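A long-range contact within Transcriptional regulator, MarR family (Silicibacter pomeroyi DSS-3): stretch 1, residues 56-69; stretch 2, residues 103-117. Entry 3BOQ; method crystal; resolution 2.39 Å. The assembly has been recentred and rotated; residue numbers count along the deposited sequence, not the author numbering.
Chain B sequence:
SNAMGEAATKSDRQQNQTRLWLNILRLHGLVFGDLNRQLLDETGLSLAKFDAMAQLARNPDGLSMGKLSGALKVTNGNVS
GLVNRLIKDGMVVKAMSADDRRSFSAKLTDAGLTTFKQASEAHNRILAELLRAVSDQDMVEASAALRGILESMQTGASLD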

# COMPACT_ATOMS: atom_id res chain seq x y z
N LEU B 56 9.28 15.59 -8.52
CA LEU B 56 9.88 16.90 -8.74
C LEU B 56 11.25 16.82 -9.41
O LEU B 56 11.53 17.62 -10.29
CB LEU B 56 9.97 17.69 -7.43
CG LEU B 56 8.66 17.79 -6.63
CD1 LEU B 56 8.91 18.33 -5.24
CD2 LEU B 56 7.61 18.63 -7.35
N ALA B 57 12.10 15.87 -9.01
CA ALA B 57 13.39 15.68 -9.69
C ALA B 57 13.21 15.30 -11.16
O ALA B 57 14.03 15.70 -11.99
CB ALA B 57 14.26 14.67 -8.97
N ARG B 58 12.16 14.52 -11.48
CA ARG B 58 11.83 14.20 -12.87
C ARG B 58 11.33 15.45 -13.64
O ARG B 58 11.45 15.52 -14.87
CB ARG B 58 10.80 13.04 -12.96
CG ARG B 58 10.65 12.43 -14.40
CD ARG B 58 9.79 11.12 -14.51
NE ARG B 58 9.78 10.29 -13.29
CZ ARG B 58 10.83 9.65 -12.76
NH1 ARG B 58 12.04 9.71 -13.32
NH2 ARG B 58 10.68 8.94 -11.63
N ASN B 59 10.79 16.43 -12.90
CA ASN B 59 10.13 17.62 -13.47
C ASN B 59 10.73 18.94 -12.95
O ASN B 59 10.12 19.62 -12.13
CB ASN B 59 8.62 17.61 -13.17
CG ASN B 59 7.91 16.38 -13.73
OD1 ASN B 59 7.35 16.42 -14.84
ND2 ASN B 59 7.91 15.30 -12.96
N PRO B 60 11.92 19.35 -13.47
CA PRO B 60 12.67 20.46 -12.87
C PRO B 60 12.13 21.87 -13.17
O PRO B 60 12.65 22.85 -12.63
CB PRO B 60 14.08 20.30 -13.46
CG PRO B 60 14.03 19.10 -14.37
CD PRO B 60 12.59 18.82 -14.66
N ASP B 61 11.11 21.98 -14.03
CA ASP B 61 10.39 23.24 -14.27
C ASP B 61 9.38 23.58 -13.17
O ASP B 61 8.86 24.70 -13.14
CB ASP B 61 9.68 23.20 -15.63
CG ASP B 61 10.59 23.55 -16.78
OD1 ASP B 61 11.72 23.02 -16.83
OD2 ASP B 61 10.17 24.37 -17.63
N GLY B 62 9.09 22.62 -12.30
CA GLY B 62 8.14 22.81 -11.21
C GLY B 62 6.81 22.13 -11.47
O GLY B 62 6.40 21.96 -12.62
N LEU B 63 6.15 21.75 -10.39
CA LEU B 63 4.85 21.08 -10.44
C LEU B 63 3.89 21.77 -9.49
O LEU B 63 4.26 22.10 -8.37
CB LEU B 63 4.97 19.60 -10.03
CG LEU B 63 5.61 18.55 -10.94
CD1 LEU B 63 5.49 17.15 -10.31
CD2 LEU B 63 4.98 18.58 -12.33
N SER B 64 2.65 21.97 -9.94
CA SER B 64 1.60 22.49 -9.10
C SER B 64 1.19 21.45 -8.06
O SER B 64 1.58 20.29 -8.14
CB SER B 64 0.40 22.86 -9.95
OG SER B 64 -0.16 21.69 -10.52
N MSE B 65 0.36 21.86 -7.11
CA MSE B 65 -0.15 20.96 -6.09
C MSE B 65 -0.96 19.78 -6.66
O MSE B 65 -0.78 18.65 -6.23
CB MSE B 65 -0.95 21.74 -5.04
CG MSE B 65 -0.06 22.60 -4.10
SE MSE B 65 1.40 21.58 -3.23
CE MSE B 65 0.27 20.10 -2.68
N GLY B 66 -1.81 20.05 -7.64
CA GLY B 66 -2.61 19.02 -8.29
C GLY B 66 -1.82 18.07 -9.17
O GLY B 66 -2.04 16.86 -9.14
N LYS B 67 -0.89 18.61 -9.96
CA LYS B 67 -0.09 17.77 -10.85
C LYS B 67 0.94 16.94 -10.08
O LYS B 67 1.21 15.79 -10.45
CB LYS B 67 0.56 18.59 -11.98
CG LYS B 67 -0.45 19.06 -13.03
CD LYS B 67 0.22 19.49 -14.33
CE LYS B 67 -0.80 20.02 -15.35
NZ LYS B 67 -1.73 18.96 -15.84
N LEU B 68 1.48 17.53 -9.01
CA LEU B 68 2.32 16.80 -8.05
C LEU B 68 1.54 15.66 -7.41
O LEU B 68 2.01 14.52 -7.37
CB LEU B 68 2.85 17.73 -6.95
CG LEU B 68 3.61 17.08 -5.78
CD1 LEU B 68 4.78 16.25 -6.27
CD2 LEU B 68 4.13 18.15 -4.87
N SER B 69 0.36 15.99 -6.88
CA SER B 69 -0.53 15.05 -6.25
C SER B 69 -0.86 13.91 -7.21
O SER B 69 -0.79 12.70 -6.81
CB SER B 69 -1.78 15.78 -5.76
OG SER B 69 -2.88 14.92 -5.53
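Stretch 2 (103-117) SFSAKLTDAGLTTFK

The two stretches are joined by a very short antiparallel pairing, a single hydrogen-bonded residue pair, Leu 63 with Ala 106, flanked by CA-H...O contacts. Leu 63 N donates to Ala 106 O (3.1 Å, 152° at the hydrogen), and Ala 106 N donates to Leu 63 O in a short, nearly straight bond (2.7 Å, 171°). Both residues are extended (phi/psi -131/137° and -96/130°), and their CA atoms lie 5.1 Å apart. The carbonyls that accept these bonds are also approached by CA atoms: Gly 62 CA lies 3.3 Å from Ala 106 O, and Ser 105 CA 3.4 Å from Leu 63 O. One step further, Ser 64 CA lies 3.4 Å from Phe 104 O.

Stretch 2 thus runs opposite to stretch 1, Ser 105 beside Ser 64 (CA-CA 4.4 Å), Lys 107 beside Gly 62 (CA-CA 4.9 Å), and Leu 113 nearest Ala 57 (CA-CA 6.9 Å). Stretch 1 enters as the end of a helix, passes through a type I turn from Asn 59 to Gly 62 and, after the pairing, starts a new helix. Ser 64 caps that helix, its OG accepting from Lys 67 N (3.2 Å). Stretch 2 likewise leads from its extended segment into a helix from Asp 110, capped by Thr 109, whose OG1 accepts from Gly 112 N (2.9 Å).

Gly 62, at phi/psi 104/152°, brings its backbone close to stretch 2; a CB here would be jammed against the preceding carbonyl oxygen and lie tight against Ser 105 CB. Near the turn, the end of the Lys 107 side chain comes closer to stretch 1, and NZ makes a weak hydrogen bond to Asp 61 O (3.4 Å).

Leu 63 and Ala 106 turn their side chains to the same face of the pairing. There the small Ala 106 CB receives Leu 56 CD2 at 3.9 Å and, more loosely, Leu 68 CD2 at 4.4 Å, so leucines from both helical segments of stretch 1 meet at one methyl group. Apolar packing continues along stretch 2: Leu 56 CD1 touches Leu 108 CD1 at 3.7 Å, and Ala 57 CB lies 3.8 Å from Leu 108 CD2. The same Ala 57 CB sits over one face of the Phe 116 ring, 4.0 Å from CB to the ring centroid and 3.7 Å from CB to Phe 116 CE2, with Leu 113 CD1 at 4.2 Å from Ala 57 CB. Altogether the contact buries 572 Å², both sides summed.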

# COMPACT_ATOMS: atom_id res chain seq x y z
N SER B 103 -0.85 30.44 -7.61
CA SER B 103 -0.71 29.14 -6.96
C SER B 103 0.72 28.62 -7.08
O SER B 103 1.45 28.96 -8.01
CB SER B 103 -1.72 28.13 -7.52
N PHE B 104 1.08 27.78 -6.12
CA PHE B 104 2.44 27.30 -5.91
C PHE B 104 2.88 26.27 -6.95
O PHE B 104 2.12 25.37 -7.31
CB PHE B 104 2.53 26.69 -4.50
CG PHE B 104 3.93 26.48 -3.99
CD1 PHE B 104 4.82 27.56 -3.89
CD2 PHE B 104 4.34 25.21 -3.58
CE1 PHE B 104 6.12 27.37 -3.41
CE2 PHE B 104 5.63 25.00 -3.08
CZ PHE B 104 6.53 26.08 -3.01
N SER B 105 4.11 26.44 -7.46
CA SER B 105 4.80 25.43 -8.24
C SER B 105 5.96 24.97 -7.38
O SER B 105 6.72 25.80 -6.88
CB SER B 105 5.30 26.00 -9.56
N ALA B 106 6.08 23.66 -7.20
CA ALA B 106 7.06 23.06 -6.31
C ALA B 106 8.33 22.62 -7.05
O ALA B 106 8.26 21.94 -8.08
CB ALA B 106 6.44 21.89 -5.55
N LYS B 107 9.47 23.03 -6.51
CA LYS B 107 10.80 22.74 -7.04
C LYS B 107 11.69 22.34 -5.87
O LYS B 107 11.57 22.87 -4.77
CB LYS B 107 11.42 23.98 -7.69
CG LYS B 107 11.00 24.34 -9.12
CD LYS B 107 11.58 25.73 -9.47
CE LYS B 107 10.95 26.41 -10.69
NZ LYS B 107 11.69 26.18 -11.99
N LEU B 108 12.58 21.39 -6.12
CA LEU B 108 13.61 21.00 -5.16
C LEU B 108 14.66 22.11 -5.00
O LEU B 108 15.14 22.65 -5.99
CB LEU B 108 14.29 19.74 -5.67
CG LEU B 108 13.99 18.31 -5.23
CD1 LEU B 108 12.60 18.07 -4.63
CD2 LEU B 108 14.29 17.42 -6.38
N THR B 109 14.99 22.45 -3.75
CA THR B 109 16.15 23.29 -3.46
C THR B 109 17.43 22.59 -3.99
O THR B 109 17.37 21.41 -4.36
CB THR B 109 16.29 23.54 -1.92
OG1 THR B 109 16.53 22.30 -1.26
CG2 THR B 109 15.04 24.14 -1.32
N ASP B 110 18.57 23.29 -4.06
CA ASP B 110 19.79 22.64 -4.56
C ASP B 110 20.16 21.45 -3.68
O ASP B 110 20.52 20.38 -4.18
CB ASP B 110 20.97 23.59 -4.64
CG ASP B 110 20.87 24.56 -5.80
OD1 ASP B 110 20.01 24.31 -6.69
OD2 ASP B 110 21.64 25.57 -5.82
N ALA B 111 20.04 21.66 -2.36
CA ALA B 111 20.32 20.64 -1.36
C ALA B 111 19.27 19.51 -1.35
O ALA B 111 19.59 18.38 -1.01
CB ALA B 111 20.47 21.28 0.04
N GLY B 112 18.04 19.82 -1.74
CA GLY B 112 16.99 18.81 -1.90
C GLY B 112 17.37 17.85 -3.01
O GLY B 112 17.18 16.64 -2.88
N LEU B 113 17.91 18.38 -4.11
CA LEU B 113 18.32 17.54 -5.24
C LEU B 113 19.57 16.67 -4.95
O LEU B 113 19.61 15.52 -5.35
CB LEU B 113 18.49 18.38 -6.52
CG LEU B 113 18.92 17.72 -7.83
CD1 LEU B 113 17.89 16.69 -8.34
CD2 LEU B 113 19.21 18.79 -8.87
N THR B 114 20.56 17.21 -4.25
CA THR B 114 21.67 16.41 -3.72
C THR B 114 21.19 15.28 -2.79
O THR B 114 21.65 14.15 -2.92
CB THR B 114 22.67 17.30 -2.96
OG1 THR B 114 23.38 18.12 -3.90
CG2 THR B 114 23.67 16.45 -2.16
N THR B 115 20.29 15.60 -1.85
CA THR B 115 19.72 14.63 -0.91
C THR B 115 18.95 13.55 -1.71
O THR B 115 19.05 12.36 -1.42
CB THR B 115 18.80 15.32 0.18
OG1 THR B 115 19.60 16.12 1.06
CG2 THR B 115 18.06 14.29 1.04
N PHE B 116 18.21 13.98 -2.73
CA PHE B 116 17.43 13.06 -3.53
C PHE B 116 18.28 11.98 -4.21
O PHE B 116 17.92 10.80 -4.19
CB PHE B 116 16.60 13.80 -4.60
CG PHE B 116 15.85 12.85 -5.47
CD1 PHE B 116 14.74 12.15 -4.96
CD2 PHE B 116 16.33 12.53 -6.75
CE1 PHE B 116 14.10 11.20 -5.73
CE2 PHE B 116 15.68 11.58 -7.54
CZ PHE B 116 14.56 10.91 -7.04
N LYS B 117 19.40 12.38 -4.81
CA LYS B 117 20.30 11.44 -5.47
C LYS B 117 20.93 10.45 -4.47
O LYS B 117 20.94 9.24 -4.75
CB LYS B 117 21.35 12.17 -6.31
CG LYS B 117 20.71 13.05 -7.39
CD LYS B 117 21.71 13.78 -8.29
CE LYS B 117 20.99 14.84 -9.14
NZ LYS B 117 21.89 15.67 -10.00